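PDB 3EBV: chinitase A from Streptomyces coelicolor, which is probably an endochitinase that binds and hydrolyses chitin, the chain here being the family 18 glycosyl hydrolase domain of a longer protein. Local coordinates for residues Thr41-Pro44 with Gly45-Thr48; Gly57-Val61 with Asp62-Ala66; Ser103-Ser106 with Val107-Tyr111; Asn281-Ser284 with Asn285-Ala289. All blocks are in the same frame, centred on the assembly; numbering follows the deposited sequence.

In the fold
Interactions 1 and 2 do not touch each other but are joined through interaction 3 on the outside of the TIM barrel: the loop and strand of 41-48 pack on the helix carrying 103-111, and that helix in turn meets the helix start at 57-66 through the salt bridge of Lys65 with Glu110 and the ring of Tyr111. Interaction 4 stands apart, its centre about 36 Å from that of interaction 1, in helix 282-292. Interaction 1 is a polar turn with a bound water, largely at the surface; interaction 2 is a capped helix start; interactions 3 and 4 are helix turns with an aliphatic chain over an aromatic face, partly exposed in interaction 3 and buried in interaction 4.

Interaction 1: residues Thr41-Pro44 with Gly45-Thr48; sequences TTTP and GAVT
A type II beta turn from Thr43 to Ala46 reverses the chain in the loop between strands 32-40 and 47-48, with Pro44 and Gly45 at its two central positions. The turn is closed by the backbone bond from Ala46 N to Thr43 O, 3.0 Å long. Gly45 has a positive phi of 85°, and a side chain there would run into the carbonyl oxygen of Pro44, which suits this position of the turn to glycine.

Before the turn, Thr41 makes an ST turn: its OG1 accepts from Thr43 N at 3.1 Å. The same OG1 lies against the methyl of Ala46, 3.4 Å from its CB, while the other branch, CG2, reaches CG2 of Thr48 at 3.9 Å, the two side chains crossing at about a right angle. With chi1 at 72°, OG1 sits between the backbone N and the carbonyl carbon, where it can serve Thr43 N, and CG2 lies against Thr48. Thr43 adds its CB, 3.8 Å from CB of Ala46. The backbones of Thr41 and Ala46 are joined weakly, Thr41 N to Ala46 O at 3.5 Å, and a water strengthens the link: it accepts from Thr41 N and lies 2.7 Å from Ala46 O, within hydrogen-bonding distance of Thr43 O as well.

Helix 94-111 covers one flank of this turn, where Asn99 bonds to Pro44 O and Ser103 to Val47 N, and on the strand side Thr48 pairs through its backbone with Asp39 of strand 32-40.

Interaction 2: residues Gly57-Val61 with Asp62-Ala66; sequences GGYTV and DQFKA
A chi1 of 68° sets OG1 of Thr60 between its backbone N and carbonyl carbon, beside the first turn of the helix, where it accepts from Gln63 N at 3.1 Å. Tyr59 instead carries its ring anti to the backbone N (chi1 -169°), which lays the ring along the side of that turn. Phe64 CB comes over one ring face and CG of Gln63 meets the ring edge, 3.7 Å from CE1 of Tyr59. The rings of Tyr59 and Phe64 touch through CE2 and CD1, 3.8 Å apart, the Tyr59 atom lying at the edge of the Phe64 ring.

Thr60 is thus the N-cap of helix 61-73, its hydroxyl holding an amide that has no earlier turn to bond to. The regular backbone bonds start here too: Phe64 N to Thr60 O and Lys65 N to Val61 O, each 2.9 Å and close to straight. Val61 and Lys65 run side by side in the same direction, with CG1 of Val61 3.6 Å from CE of Lys65, and the extended lysine chain carries NZ on to a salt bridge with Glu110 of helix 94-111. The hydroxyl of Tyr59 is gripped by Asp67 and by the backbone N of Ile23.

Interaction 3: residues Ser103-Ser106 with Val107-Tyr111; sequences SVYS and VMREY
Four successive i to i+4 backbone bonds, from Val107 N to Ser103 O through Glu110 N to Ser106 O, are 2.9 to 3.0 Å long and keep this part of helix 94-111 regular. One turn apart, Tyr105 and Arg109 lie side by side and point the same way. CG of Arg109 stands over one face of the Tyr105 ring, a CH-pi contact 3.8 Å from the ring centroid and 18° off its normal. Bends at chi2 and chi3 carry the arginine outward along the ring, with CD 3.6 Å from Tyr105 OH and the guanidinium beyond the hydroxyl, its plane 10° from that of the ring. In place of Tyr105, an alanine would probably leave the aliphatic part of Arg109 without its flat support and free to swing, and would lose the ring's own contacts with Leu136, Lys139 and Ala140 of helix 126-140.

On the adjoining, buried side, the selenium SE of Met108 (modelled as selenomethionine) packs 4.0 Å from CG1 of Val104. Val107 places CG2 3.3 Å from Ser103 O and meets Phe49 and Phe113 beyond the helix. Tyr111 meets Phe49 edge to face.

The arrangement is that of an outer helix of the TIM barrel, the crossover of the beta-alpha-beta unit formed with strands 77-84 and 115-120, with one side towards the barrel and another against helix 126-140.

Interaction 4: residues Asn281-Ser284 with Asn285-Ala289; sequences NAWS and NSVGA
Val287 lies over one face of the Trp283 indole: its CG2 makes a CH-pi contact 3.9 Å from the centroid of the six-membered ring, 14° off the normal, and CG1 adds a touch of 3.7 Å to CH2 of Trp283. The indole CG is anti to the backbone N (chi1 -167°), which sets the ring beside the residue one turn further on. A backbone bond from Val287 N to Trp283 O, 2.8 Å, holds the pair in step. Replacing Trp283 by an alanine would probably strip Val287 of the ring face it rests on and open a gap against strand 267-271 and Val240.

Further round the turn, Asn285 N bonds to Asn281 O at 2.9 Å, and a water joins the side chains, donating to Ser284 OG and to Asn285 OD1. Gly288 N bonds to Ser284 O; a side chain at Gly288 would clash with that oxygen. Ser284 OG is fixed by Asp276 of helix 273-278, and Pro237 of helix 237-249 packs on Val287.

The indole-valine pair therefore seats the helix against strand 267-271 by apolar contact, while Asp276 and the water satisfy the hydroxyl of the buried Ser284.

Interaction 1: residues Thr41-Pro44 with Gly45-Thr48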
ATOM      1  N   THR A  41      11.159  -1.046 -17.788  1.00 22.35           N
ATOM      2  CA  THR A  41      11.660  -0.760 -19.161  1.00 22.27           C
ATOM      3  C   THR A  41      12.895  -1.620 -19.426  1.00 23.06           C
ATOM      4  O   THR A  41      13.280  -2.475 -18.606  1.00 23.72           O
ATOM      5  CB  THR A  41      12.019   0.722 -19.348  1.00 21.19           C
ATOM      6  OG1 THR A  41      13.226   1.010 -18.623  1.00 22.48           O
ATOM      7  CG2 THR A  41      10.917   1.640 -18.875  1.00 22.75           C
ATOM      8  N   THR A  42      13.527  -1.412 -20.583  1.00 23.31           N
ATOM      9  CA  THR A  42      14.744  -2.150 -20.891  1.00 24.95           C
ATOM     10  C   THR A  42      15.970  -1.668 -20.102  1.00 24.34           C
ATOM     11  O   THR A  42      16.994  -2.347 -20.115  1.00 25.74           O
ATOM     12  CB  THR A  42      15.066  -2.100 -22.410  1.00 25.32           C
ATOM     13  OG1 THR A  42      15.109  -0.734 -22.838  1.00 27.95           O
ATOM     14  CG2 THR A  42      13.997  -2.840 -23.181  1.00 26.12           C
ATOM     15  N   THR A  43      15.857  -0.521 -19.433  1.00 23.39           N
ATOM     16  CA  THR A  43      16.924   0.027 -18.570  1.00 21.73           C
ATOM     17  C   THR A  43      16.767  -0.520 -17.120  1.00 20.50           C
ATOM     18  O   THR A  43      15.705  -0.333 -16.518  1.00 19.29           O
ATOM     19  CB  THR A  43      16.877   1.557 -18.595  1.00 21.95           C
ATOM     20  OG1 THR A  43      17.098   2.019 -19.948  1.00 25.32           O
ATOM     21  CG2 THR A  43      17.926   2.199 -17.670  1.00 22.75           C
ATOM     22  N   PRO A  44      17.795  -1.210 -16.581  1.00 19.30           N
ATOM     23  CA  PRO A  44      17.686  -1.791 -15.222  1.00 18.98           C
ATOM     24  C   PRO A  44      17.266  -0.759 -14.169  1.00 18.41           C
ATOM     25  O   PRO A  44      17.838   0.320 -14.093  1.00 17.29           O
ATOM     26  CB  PRO A  44      19.109  -2.311 -14.962  1.00 19.85           C
ATOM     27  CG  PRO A  44      19.589  -2.706 -16.348  1.00 21.34           C
ATOM     28  CD  PRO A  44      19.106  -1.544 -17.196  1.00 20.70           C
ATOM     29  N   GLY A  45      16.224  -1.090 -13.386  1.00 16.13           N
ATOM     30  CA  GLY A  45      15.720  -0.206 -12.330  1.00 15.57           C
ATOM     31  C   GLY A  45      14.726   0.862 -12.752  1.00 15.32           C
ATOM     32  O   GLY A  45      14.070   1.479 -11.919  1.00 16.32           O
ATOM     33  N   ALA A  46      14.643   1.140 -14.072  1.00 16.13           N
ATOM     34  CA  ALA A  46      13.858   2.256 -14.545  1.00 16.18           C
ATOM     35  C   ALA A  46      12.378   1.901 -14.683  1.00 16.99           C
ATOM     36  O   ALA A  46      12.033   0.759 -14.970  1.00 19.54           O
ATOM     37  CB  ALA A  46      14.411   2.759 -15.925  1.00 17.13           C
ATOM     38  N   VAL A  47      11.512   2.882 -14.505  1.00 15.67           N
ATOM     39  CA  VAL A  47      10.096   2.649 -14.746  1.00 17.59           C
ATOM     40  C   VAL A  47       9.526   3.704 -15.663  1.00 18.18           C
ATOM     41  O   VAL A  47      10.132   4.764 -15.895  1.00 18.03           O
ATOM     42  CB  VAL A  47       9.274   2.644 -13.420  1.00 18.15           C
ATOM     43  CG1 VAL A  47       9.820   1.551 -12.484  1.00 19.27           C
ATOM     44  CG2 VAL A  47       9.187   4.051 -12.788  1.00 18.38           C
ATOM     45  N   THR A  48       8.329   3.421 -16.163  1.00 18.49           N
ATOM     46  CA  THR A  48       7.568   4.421 -16.881  1.00 19.72           C
ATOM     47  C   THR A  48       6.089   4.187 -16.563  1.00 19.74           C
ATOM     48  O   THR A  48       5.710   3.130 -16.022  1.00 19.36           O
ATOM     49  CB  THR A  48       7.857   4.344 -18.431  1.00 21.11           C
ATOM     50  OG1 THR A  48       7.315   5.501 -19.074  1.00 25.60           O
ATOM     51  CG2 THR A  48       7.276   3.090 -19.024  1.00 20.57           C
TER
HETATM   52  O   HOH W   1      13.266  -1.574 -15.673  1.00 17.97           O

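Interaction 2: residues Gly57-Val61 with Asp62-Ala66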
ATOM      1  N   GLY A  57     -11.734   2.589 -21.468  1.00 25.45           N
ATOM      2  CA  GLY A  57     -12.873   3.229 -22.144  1.00 25.66           C
ATOM      3  C   GLY A  57     -12.532   4.591 -22.732  1.00 26.05           C
ATOM      4  O   GLY A  57     -13.397   5.468 -22.831  1.00 26.57           O
ATOM      5  N   GLY A  58     -11.275   4.773 -23.115  1.00 26.10           N
ATOM      6  CA  GLY A  58     -10.845   5.996 -23.789  1.00 26.09           C
ATOM      7  C   GLY A  58     -10.502   7.163 -22.875  1.00 26.67           C
ATOM      8  O   GLY A  58     -10.428   8.302 -23.313  1.00 28.05           O
ATOM      9  N   TYR A  59     -10.291   6.872 -21.592  1.00 25.72           N
ATOM     10  CA  TYR A  59      -9.853   7.853 -20.608  1.00 24.27           C
ATOM     11  C   TYR A  59      -8.560   8.512 -21.069  1.00 23.83           C
ATOM     12  O   TYR A  59      -7.583   7.809 -21.350  1.00 24.06           O
ATOM     13  CB  TYR A  59      -9.605   7.066 -19.315  1.00 23.04           C
ATOM     14  CG  TYR A  59      -9.389   7.821 -18.028  1.00 21.43           C
ATOM     15  CD1 TYR A  59      -9.970   9.073 -17.778  1.00 20.49           C
ATOM     16  CD2 TYR A  59      -8.667   7.214 -16.992  1.00 20.34           C
ATOM     17  CE1 TYR A  59      -9.778   9.738 -16.541  1.00 19.79           C
ATOM     18  CE2 TYR A  59      -8.474   7.869 -15.774  1.00 17.33           C
ATOM     19  CZ  TYR A  59      -9.029   9.094 -15.538  1.00 19.57           C
ATOM     20  OH  TYR A  59      -8.868   9.692 -14.320  1.00 18.44           O
ATOM     21  N   THR A  60      -8.545   9.840 -21.156  1.00 23.33           N
ATOM     22  CA  THR A  60      -7.394  10.532 -21.743  1.00 23.85           C
ATOM     23  C   THR A  60      -6.365  10.949 -20.681  1.00 23.39           C
ATOM     24  O   THR A  60      -6.720  11.151 -19.501  1.00 22.85           O
ATOM     25  CB  THR A  60      -7.803  11.804 -22.516  1.00 23.95           C
ATOM     26  OG1 THR A  60      -8.285  12.789 -21.596  1.00 24.02           O
ATOM     27  CG2 THR A  60      -8.900  11.477 -23.572  1.00 25.93           C
ATOM     28  N   VAL A  61      -5.111  11.108 -21.112  1.00 23.74           N
ATOM     29  CA  VAL A  61      -4.046  11.611 -20.224  1.00 23.64           C
ATOM     30  C   VAL A  61      -4.443  12.947 -19.595  1.00 24.10           C
ATOM     31  O   VAL A  61      -4.278  13.159 -18.388  1.00 23.63           O
ATOM     32  CB  VAL A  61      -2.667  11.700 -20.947  1.00 23.77           C
ATOM     33  CG1 VAL A  61      -1.636  12.446 -20.103  1.00 23.92           C
ATOM     34  CG2 VAL A  61      -2.161  10.300 -21.284  1.00 23.73           C
ATOM     35  N   ASP A  62      -4.981  13.863 -20.407  1.00 23.99           N
ATOM     36  CA  ASP A  62      -5.405  15.148 -19.871  1.00 24.40           C
ATOM     37  C   ASP A  62      -6.463  15.031 -18.763  1.00 23.23           C
ATOM     38  O   ASP A  62      -6.397  15.736 -17.757  1.00 23.11           O
ATOM     39  CB  ASP A  62      -5.887  16.071 -21.001  1.00 26.12           C
ATOM     40  CG  ASP A  62      -4.732  16.729 -21.767  1.00 30.00           C
ATOM     41  OD1 ASP A  62      -3.535  16.559 -21.409  1.00 33.30           O
ATOM     42  OD2 ASP A  62      -5.041  17.439 -22.747  1.00 34.58           O
ATOM     43  N   GLN A  63      -7.449  14.155 -18.968  1.00 22.52           N
ATOM     44  CA  GLN A  63      -8.503  13.966 -17.978  1.00 21.47           C
ATOM     45  C   GLN A  63      -7.943  13.297 -16.702  1.00 20.05           C
ATOM     46  O   GLN A  63      -8.304  13.697 -15.600  1.00 19.94           O
ATOM     47  CB  GLN A  63      -9.675  13.167 -18.539  1.00 22.95           C
ATOM     48  CG  GLN A  63     -10.867  13.148 -17.617  1.00 25.52           C
ATOM     49  CD  GLN A  63     -11.424  14.549 -17.335  1.00 30.06           C
ATOM     50  OE1 GLN A  63     -11.366  15.056 -16.203  1.00 30.76           O
ATOM     51  NE2 GLN A  63     -11.978  15.176 -18.378  1.00 30.82           N
ATOM     52  N   PHE A  64      -7.068  12.324 -16.896  1.00 19.39           N
ATOM     53  CA  PHE A  64      -6.372  11.657 -15.750  1.00 18.29           C
ATOM     54  C   PHE A  64      -5.602  12.700 -14.920  1.00 18.70           C
ATOM     55  O   PHE A  64      -5.784  12.813 -13.680  1.00 18.20           O
ATOM     56  CB  PHE A  64      -5.446  10.579 -16.298  1.00 17.66           C
ATOM     57  CG  PHE A  64      -4.568   9.940 -15.253  1.00 17.49           C
ATOM     58  CD1 PHE A  64      -5.113   8.984 -14.384  1.00 17.82           C
ATOM     59  CD2 PHE A  64      -3.236  10.289 -15.131  1.00 17.92           C
ATOM     60  CE1 PHE A  64      -4.314   8.366 -13.408  1.00 16.98           C
ATOM     61  CE2 PHE A  64      -2.428   9.702 -14.161  1.00 20.55           C
ATOM     62  CZ  PHE A  64      -2.977   8.715 -13.300  1.00 18.93           C
ATOM     63  N   LYS A  65      -4.796  13.516 -15.599  1.00 18.89           N
ATOM     64  CA  LYS A  65      -4.068  14.570 -14.898  1.00 19.65           C
ATOM     65  C   LYS A  65      -4.984  15.526 -14.149  1.00 19.51           C
ATOM     66  O   LYS A  65      -4.674  15.946 -13.029  1.00 20.22           O
ATOM     67  CB  LYS A  65      -3.133  15.345 -15.845  1.00 20.67           C
ATOM     68  CG  LYS A  65      -1.974  14.555 -16.362  1.00 22.11           C
ATOM     69  CD  LYS A  65      -1.075  15.464 -17.196  1.00 25.53           C
ATOM     70  CE  LYS A  65       0.071  14.703 -17.818  1.00 28.90           C
ATOM     71  NZ  LYS A  65       0.858  15.582 -18.771  1.00 32.08           N
ATOM     72  N   ALA A  66      -6.114  15.889 -14.779  1.00 19.51           N
ATOM     73  CA  ALA A  66      -7.080  16.777 -14.157  1.00 19.76           C
ATOM     74  C   ALA A  66      -7.744  16.155 -12.921  1.00 19.03           C
ATOM     75  O   ALA A  66      -7.957  16.819 -11.906  1.00 20.33           O
ATOM     76  CB  ALA A  66      -8.162  17.204 -15.197  1.00 19.19           C
TER

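Interaction 3: residues Ser103-Ser106 with Val107-Tyr111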
ATOM      1  N   SER A 103      13.796   7.841 -12.797  1.00 15.72           N
ATOM      2  CA  SER A 103      12.588   7.554 -13.576  1.00 15.39           C
ATOM      3  C   SER A 103      11.324   7.740 -12.744  1.00 15.59           C
ATOM      4  O   SER A 103      10.337   8.272 -13.221  1.00 16.69           O
ATOM      5  CB  SER A 103      12.659   6.185 -14.223  1.00 16.41           C
ATOM      6  OG  SER A 103      12.742   5.164 -13.236  1.00 15.54           O
ATOM      7  N   VAL A 104      11.341   7.292 -11.479  1.00 14.42           N
ATOM      8  CA  VAL A 104      10.188   7.549 -10.636  1.00 15.36           C
ATOM      9  C   VAL A 104       9.922   9.047 -10.468  1.00 13.81           C
ATOM     10  O   VAL A 104       8.769   9.503 -10.540  1.00 15.51           O
ATOM     11  CB  VAL A 104      10.314   6.824  -9.233  1.00 13.71           C
ATOM     12  CG1 VAL A 104       9.198   7.280  -8.273  1.00 14.34           C
ATOM     13  CG2 VAL A 104      10.299   5.317  -9.448  1.00 15.13           C
ATOM     14  N   TYR A 105      10.984   9.839 -10.259  1.00 15.47           N
ATOM     15  CA  TYR A 105      10.781  11.269 -10.088  1.00 16.24           C
ATOM     16  C   TYR A 105      10.249  11.913 -11.400  1.00 16.31           C
ATOM     17  O   TYR A 105       9.374  12.760 -11.335  1.00 16.75           O
ATOM     18  CB  TYR A 105      12.081  11.922  -9.635  1.00 18.41           C
ATOM     19  CG  TYR A 105      11.882  13.365  -9.295  1.00 19.10           C
ATOM     20  CD1 TYR A 105      11.073  13.760  -8.226  1.00 19.69           C
ATOM     21  CD2 TYR A 105      12.515  14.362 -10.044  1.00 21.39           C
ATOM     22  CE1 TYR A 105      10.909  15.088  -7.914  1.00 22.46           C
ATOM     23  CE2 TYR A 105      12.348  15.689  -9.735  1.00 22.64           C
ATOM     24  CZ  TYR A 105      11.559  16.052  -8.683  1.00 21.50           C
ATOM     25  OH  TYR A 105      11.398  17.389  -8.377  1.00 24.87           O
ATOM     26  N   SER A 106      10.742  11.442 -12.539  1.00 16.61           N
ATOM     27  CA  SER A 106      10.265  11.924 -13.848  1.00 17.99           C
ATOM     28  C   SER A 106       8.768  11.630 -13.981  1.00 17.71           C
ATOM     29  O   SER A 106       7.996  12.486 -14.427  1.00 18.99           O
ATOM     30  CB  SER A 106      11.042  11.242 -14.973  1.00 19.56           C
ATOM     31  OG  SER A 106      10.576  11.723 -16.238  1.00 23.16           O
ATOM     32  N   VAL A 107       8.344  10.430 -13.573  1.00 16.76           N
ATOM     33  CA  VAL A 107       6.914  10.062 -13.649  1.00 16.42           C
ATOM     34  C   VAL A 107       6.084  10.908 -12.692  1.00 16.65           C
ATOM     35  O   VAL A 107       4.982  11.400 -13.023  1.00 16.84           O
ATOM     36  CB  VAL A 107       6.723   8.546 -13.348  1.00 16.15           C
ATOM     37  CG1 VAL A 107       5.255   8.178 -13.099  1.00 17.98           C
ATOM     38  CG2 VAL A 107       7.298   7.732 -14.491  1.00 16.62           C
HETATM   39  N   MSE A 108       6.604  11.100 -11.482  1.00 15.40           N
HETATM   40  CA  MSE A 108       5.924  11.944 -10.523  1.00 17.20           C
HETATM   41  C   MSE A 108       5.709  13.367 -11.050  1.00 17.45           C
HETATM   42  O   MSE A 108       4.600  13.890 -10.969  1.00 17.43           O
HETATM   43  CB  MSE A 108       6.705  11.983  -9.211  1.00 17.87           C
HETATM   44  CG  MSE A 108       6.632  10.675  -8.421  1.00 15.15           C
HETATM   45 SE   MSE A 108       7.890  10.768  -6.867  1.00 22.02          SE
HETATM   46  CE  MSE A 108       7.274  12.400  -6.026  1.00 18.89           C
ATOM     47  N   ARG A 109       6.757  13.957 -11.607  1.00 19.07           N
ATOM     48  CA  ARG A 109       6.662  15.323 -12.105  1.00 20.49           C
ATOM     49  C   ARG A 109       5.752  15.425 -13.333  1.00 20.68           C
ATOM     50  O   ARG A 109       5.019  16.390 -13.438  1.00 21.44           O
ATOM     51  CB  ARG A 109       8.052  15.833 -12.449  1.00 21.57           C
ATOM     52  CG  ARG A 109       8.926  16.031 -11.236  1.00 23.58           C
ATOM     53  CD  ARG A 109       8.422  17.145 -10.352  1.00 34.08           C
ATOM     54  NE  ARG A 109       8.684  18.443 -10.981  1.00 40.78           N
ATOM     55  CZ  ARG A 109       8.302  19.622 -10.492  1.00 44.87           C
ATOM     56  NH1 ARG A 109       7.622  19.704  -9.348  1.00 46.56           N
ATOM     57  NH2 ARG A 109       8.606  20.731 -11.163  1.00 46.61           N
ATOM     58  N   GLU A 110       5.791  14.429 -14.209  1.00 19.96           N
ATOM     59  CA  GLU A 110       4.938  14.437 -15.405  1.00 22.00           C
ATOM     60  C   GLU A 110       3.453  14.407 -15.082  1.00 22.22           C
ATOM     61  O   GLU A 110       2.657  15.124 -15.707  1.00 21.89           O
ATOM     62  CB  GLU A 110       5.269  13.298 -16.349  1.00 22.51           C
ATOM     63  CG  GLU A 110       4.272  13.169 -17.531  1.00 26.98           C
ATOM     64  CD  GLU A 110       4.337  14.328 -18.533  1.00 35.00           C
ATOM     65  OE1 GLU A 110       5.283  15.152 -18.456  1.00 38.31           O
ATOM     66  OE2 GLU A 110       3.419  14.409 -19.396  1.00 36.82           O
ATOM     67  N   TYR A 111       3.060  13.588 -14.100  1.00 20.64           N
ATOM     68  CA  TYR A 111       1.627  13.403 -13.816  1.00 20.64           C
ATOM     69  C   TYR A 111       1.157  14.095 -12.575  1.00 20.18           C
ATOM     70  O   TYR A 111      -0.042  14.089 -12.297  1.00 21.55           O
ATOM     71  CB  TYR A 111       1.270  11.896 -13.765  1.00 21.51           C
ATOM     72  CG  TYR A 111       1.541  11.230 -15.074  1.00 21.73           C
ATOM     73  CD1 TYR A 111       0.591  11.286 -16.119  1.00 20.32           C
ATOM     74  CD2 TYR A 111       2.761  10.625 -15.329  1.00 20.91           C
ATOM     75  CE1 TYR A 111       0.856  10.712 -17.340  1.00 21.95           C
ATOM     76  CE2 TYR A 111       3.038  10.044 -16.556  1.00 22.47           C
ATOM     77  CZ  TYR A 111       2.077  10.105 -17.574  1.00 24.12           C
ATOM     78  OH  TYR A 111       2.387   9.519 -18.787  1.00 26.67           O
TER

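Interaction 4: residues Asn281-Ser284 with Asn285-Ala289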
ATOM      1  N   ASN A 281     -19.090  -0.866  -2.982  1.00 11.10           N
ATOM      2  CA  ASN A 281     -18.331   0.002  -2.041  1.00 11.77           C
ATOM      3  C   ASN A 281     -18.584  -0.401  -0.585  1.00 11.19           C
ATOM      4  O   ASN A 281     -18.421   0.454   0.314  1.00 12.00           O
ATOM      5  CB  ASN A 281     -18.596   1.481  -2.280  1.00 11.67           C
ATOM      6  CG  ASN A 281     -18.128   1.924  -3.647  1.00 12.21           C
ATOM      7  OD1 ASN A 281     -17.140   1.396  -4.166  1.00 13.23           O
ATOM      8  ND2 ASN A 281     -18.814   2.917  -4.225  1.00 13.28           N
ATOM      9  N   ALA A 282     -18.999  -1.642  -0.340  1.00 11.65           N
ATOM     10  CA  ALA A 282     -19.258  -2.084   1.046  1.00 11.77           C
ATOM     11  C   ALA A 282     -17.983  -1.971   1.890  1.00 12.22           C
ATOM     12  O   ALA A 282     -18.035  -1.480   3.049  1.00 13.59           O
ATOM     13  CB  ALA A 282     -19.774  -3.504   1.056  1.00 12.32           C
ATOM     14  N   TRP A 283     -16.852  -2.365   1.336  1.00 12.06           N
ATOM     15  CA  TRP A 283     -15.614  -2.376   2.144  1.00 11.67           C
ATOM     16  C   TRP A 283     -15.234  -0.940   2.505  1.00 12.53           C
ATOM     17  O   TRP A 283     -15.013  -0.627   3.701  1.00 12.64           O
ATOM     18  CB  TRP A 283     -14.494  -3.100   1.374  1.00 12.10           C
ATOM     19  CG  TRP A 283     -13.271  -3.460   2.192  1.00 10.22           C
ATOM     20  CD1 TRP A 283     -12.988  -4.683   2.728  1.00 13.03           C
ATOM     21  CD2 TRP A 283     -12.174  -2.597   2.517  1.00 11.02           C
ATOM     22  NE1 TRP A 283     -11.766  -4.643   3.398  1.00 11.75           N
ATOM     23  CE2 TRP A 283     -11.247  -3.375   3.294  1.00 10.06           C
ATOM     24  CE3 TRP A 283     -11.889  -1.240   2.284  1.00 11.61           C
ATOM     25  CZ2 TRP A 283     -10.043  -2.833   3.784  1.00 11.16           C
ATOM     26  CZ3 TRP A 283     -10.686  -0.703   2.750  1.00 11.42           C
ATOM     27  CH2 TRP A 283      -9.793  -1.495   3.526  1.00 11.55           C
ATOM     28  N   SER A 284     -15.108  -0.036   1.528  1.00 11.01           N
ATOM     29  CA  SER A 284     -14.695   1.324   1.854  1.00 10.96           C
ATOM     30  C   SER A 284     -15.750   2.060   2.702  1.00 11.51           C
ATOM     31  O   SER A 284     -15.384   2.911   3.550  1.00 12.14           O
ATOM     32  CB  SER A 284     -14.289   2.137   0.624  1.00 12.61           C
ATOM     33  OG  SER A 284     -15.372   2.230  -0.312  1.00 12.86           O
ATOM     34  N   ASN A 285     -17.040   1.763   2.491  1.00 11.91           N
ATOM     35  CA  ASN A 285     -18.064   2.407   3.328  1.00 11.80           C
ATOM     36  C   ASN A 285     -17.801   2.073   4.804  1.00 12.29           C
ATOM     37  O   ASN A 285     -17.836   2.965   5.646  1.00 14.34           O
ATOM     38  CB  ASN A 285     -19.473   1.970   2.943  1.00 12.79           C
ATOM     39  CG  ASN A 285     -20.012   2.736   1.744  1.00 13.81           C
ATOM     40  OD1 ASN A 285     -19.443   3.741   1.338  1.00 13.94           O
ATOM     41  ND2 ASN A 285     -21.160   2.287   1.237  1.00 16.23           N
ATOM     42  N   SER A 286     -17.565   0.802   5.110  1.00 11.09           N
ATOM     43  CA  SER A 286     -17.522   0.382   6.532  1.00 11.31           C
ATOM     44  C   SER A 286     -16.132   0.656   7.102  1.00 12.16           C
ATOM     45  O   SER A 286     -16.027   1.253   8.183  1.00 12.46           O
ATOM     46  CB  SER A 286     -17.870  -1.083   6.653  1.00 11.44           C
ATOM     47  OG  SER A 286     -17.497  -1.548   7.956  1.00 13.16           O
ATOM     48  N   VAL A 287     -15.076   0.188   6.427  1.00 11.90           N
ATOM     49  CA  VAL A 287     -13.699   0.420   6.925  1.00 11.50           C
ATOM     50  C   VAL A 287     -13.355   1.897   6.907  1.00 13.02           C
ATOM     51  O   VAL A 287     -12.740   2.418   7.849  1.00 13.24           O
ATOM     52  CB  VAL A 287     -12.663  -0.441   6.161  1.00 11.80           C
ATOM     53  CG1 VAL A 287     -11.252  -0.147   6.679  1.00 12.84           C
ATOM     54  CG2 VAL A 287     -13.051  -1.902   6.269  1.00 11.35           C
ATOM     55  N   GLY A 288     -13.748   2.619   5.858  1.00 12.35           N
ATOM     56  CA  GLY A 288     -13.478   4.068   5.821  1.00 13.67           C
ATOM     57  C   GLY A 288     -14.113   4.817   6.988  1.00 14.45           C
ATOM     58  O   GLY A 288     -13.432   5.630   7.637  1.00 16.25           O
ATOM     59  N   ALA A 289     -15.393   4.541   7.261  1.00 14.44           N
ATOM     60  CA  ALA A 289     -16.073   5.196   8.381  1.00 15.07           C
ATOM     61  C   ALA A 289     -15.315   4.853   9.672  1.00 15.47           C
ATOM     62  O   ALA A 289     -15.114   5.720  10.529  1.00 16.44           O
ATOM     63  CB  ALA A 289     -17.520   4.733   8.494  1.00 15.87           C
TER
HETATM   64  O   HOH W   2     -17.127   4.312  -0.078  1.00 14.13           O